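Local coordinates for protein endoglucanase (Acetivibrio cellulolyticus, PDB 5NRM) that serves, through this type I cohesin domain of a cellulosomal scaffoldin, to bind enzyme-borne dockerins, the whole protein probably also hydrolysing cellulose, at residues S50-S55 with N96-I101. Sequence-based numbering, arbitrary orientation.
Sequences SGDAGS and NLNFNI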
loop_
_atom_site.group_PDB
_atom_site.type_symbol
_atom_site.label_atom_id
_atom_site.label_comp_id
_atom_site.label_asym_id
_atom_site.label_seq_id
_atom_site.Cartn_x
_atom_site.Cartn_y
_atom_site.Cartn_z
ATOM N N SER A 50 0.340 7.146 -13.499
ATOM C CA SER A 50 1.042 7.431 -12.241
ATOM C C SER A 50 0.064 7.315 -11.095
ATOM O O SER A 50 -1.175 7.226 -11.270
ATOM C CB SER A 50 1.591 8.889 -12.284
ATOM O OG SER A 50 0.514 9.840 -12.300
ATOM N N GLY A 51 0.621 7.342 -9.892
ATOM C CA GLY A 51 -0.149 7.270 -8.686
ATOM C C GLY A 51 0.437 8.179 -7.664
ATOM O O GLY A 51 1.662 8.145 -7.463
ATOM N N ASP A 52 -0.429 8.966 -7.035
ATOM C CA ASP A 52 -0.016 9.998 -6.091
ATOM C C ASP A 52 -0.623 9.789 -4.747
ATOM O O ASP A 52 -1.738 9.363 -4.587
ATOM C CB ASP A 52 -0.410 11.384 -6.641
ATOM C CG ASP A 52 0.339 11.765 -7.900
ATOM O OD1 ASP A 52 1.580 11.629 -7.871
ATOM O OD2 ASP A 52 -0.332 12.222 -8.835
ATOM N N ALA A 53 0.114 10.219 -3.731
ATOM C CA ALA A 53 -0.388 10.177 -2.348
ATOM C C ALA A 53 -1.585 11.110 -2.251
ATOM O O ALA A 53 -1.571 12.169 -2.859
ATOM C CB ALA A 53 0.680 10.643 -1.400
ATOM N N GLY A 54 -2.591 10.690 -1.533
ATOM C CA GLY A 54 -3.746 11.493 -1.282
ATOM C C GLY A 54 -3.508 12.454 -0.142
ATOM O O GLY A 54 -2.495 12.390 0.559
ATOM N N SER A 55 -4.462 13.354 0.033
ATOM C CA SER A 55 -4.284 14.469 0.946
ATOM C C SER A 55 -4.133 14.052 2.415
ATOM O O SER A 55 -3.562 14.842 3.195
ATOM C CB SER A 55 -5.400 15.518 0.846
ATOM O OG SER A 55 -6.555 15.004 1.412
ATOM N N ASN A 96 -4.407 8.786 -5.255
ATOM C CA ASN A 96 -5.047 9.180 -6.550
ATOM C C ASN A 96 -4.366 8.408 -7.657
ATOM O O ASN A 96 -3.146 8.602 -7.846
ATOM C CB ASN A 96 -4.905 10.693 -6.734
ATOM C CG ASN A 96 -5.731 11.451 -5.701
ATOM O OD1 ASN A 96 -5.160 12.235 -4.835
ATOM N ND2 ASN A 96 -7.014 11.259 -5.757
ATOM N N LEU A 97 -5.130 7.607 -8.390
ATOM C CA LEU A 97 -4.611 6.799 -9.430
ATOM C C LEU A 97 -4.929 7.526 -10.741
ATOM O O LEU A 97 -6.087 7.760 -11.037
ATOM C CB LEU A 97 -5.222 5.418 -9.366
ATOM C CG LEU A 97 -5.098 4.670 -8.037
ATOM C CD1 LEU A 97 -5.842 3.322 -8.202
ATOM C CD2 LEU A 97 -3.633 4.524 -7.604
ATOM N N ASN A 98 -3.908 7.793 -11.514
ATOM C CA ASN A 98 -4.061 8.520 -12.789
ATOM C C ASN A 98 -3.937 7.600 -13.996
ATOM O O ASN A 98 -2.926 6.936 -14.182
ATOM C CB ASN A 98 -2.999 9.615 -12.874
ATOM C CG ASN A 98 -3.009 10.510 -11.673
ATOM O OD1 ASN A 98 -4.042 11.111 -11.407
ATOM N ND2 ASN A 98 -1.856 10.675 -11.010
ATOM N N PHE A 99 -5.027 7.464 -14.743
ATOM C CA PHE A 99 -5.085 6.690 -15.956
ATOM C C PHE A 99 -5.383 7.564 -17.178
ATOM O O PHE A 99 -6.035 8.585 -17.074
ATOM C CB PHE A 99 -6.255 5.695 -15.823
ATOM C CG PHE A 99 -6.097 4.707 -14.692
ATOM C CD1 PHE A 99 -5.292 3.576 -14.830
ATOM C CD2 PHE A 99 -6.734 4.961 -13.472
ATOM C CE1 PHE A 99 -5.235 2.663 -13.760
ATOM C CE2 PHE A 99 -6.685 4.060 -12.449
ATOM C CZ PHE A 99 -5.879 2.936 -12.583
ATOM N N ASN A 100 -5.030 7.053 -18.369
ATOM C CA ASN A 100 -5.630 7.475 -19.619
ATOM C C ASN A 100 -6.629 6.371 -20.014
ATOM O O ASN A 100 -6.295 5.190 -19.935
ATOM C CB ASN A 100 -4.559 7.600 -20.669
ATOM C CG ASN A 100 -3.678 8.815 -20.503
ATOM O OD1 ASN A 100 -4.081 9.832 -19.939
ATOM N ND2 ASN A 100 -2.447 8.690 -20.932
ATOM N N ILE A 101 -7.851 6.750 -20.372
ATOM C CA ILE A 101 -8.829 5.853 -20.830
ATOM C C ILE A 101 -8.574 5.583 -22.289
ATOM O O ILE A 101 -8.596 6.536 -23.105
ATOM C CB ILE A 101 -10.250 6.426 -20.626
ATOM C CG1 ILE A 101 -10.498 6.787 -19.166
ATOM C CG2 ILE A 101 -11.281 5.374 -21.053
ATOM C CD1 ILE A 101 -11.722 7.616 -18.902
HETATM O O HOH W 1 -2.754 13.490 -5.412
HETATM O O HOH W 2 -6.125 13.834 -2.392
#
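The side-chain amide of Asn98 reaches from its own strand to the neighbouring antiparallel strand, where its ND2 donates to two acceptors. One is Ser50 OG, 2.8 Å from Asn98 ND2 and tilted only slightly from the amide plane. The other is Asp52 OD2, 3.1 Å from Asn98 ND2; this acceptor lies in the amide plane, yet ND2 approaches it from above the carboxylate plane, the two planes being 58° apart, and the N-H...O angle of 141° marks a bent bond. Ser50 OG sits between its own backbone N and carbonyl carbon (chi1 66°), which turns it to the amide. Beneath this polar cluster the backbones pair as Ser50–Asn98 and Asp52–Asn96, both hydrogen-bonded pairs. Asp52 N to Asn96 O (2.9 Å) and Asn96 N to Asp52 O (2.8 Å) are nearly straight. The Ser50–Asn98 pair is uneven: Asn98 N to Ser50 O is 2.8 Å, while Ser50 N to Asn98 O, at 3.3 Å, is weak. Between them, Gly51 faces Leu97 in a non-hydrogen-bonded pair, and Gly51 CA lies 3.4 Å from Asn96 O in a CA-H...O contact. Where the first strand ends, water takes over: Asn96 OD1 accepts from one molecule that also donates to Ala53 O, and from a second that accepts from Ser55 N. Strand 17-25 flanks strand 92-101 on its other edge, and Leu97 packs on Ile66 from the opposite face, within the cohesin beta-sandwich. The chemistry thus separates the faces: Ser50, Asp52, Asn96 and Asn98 line the polar, partly exposed face of the sheet, where one hydroxyl and one carboxylate engage ND2 and fix the amide's rotation, while Leu97 and Phe99 are buried.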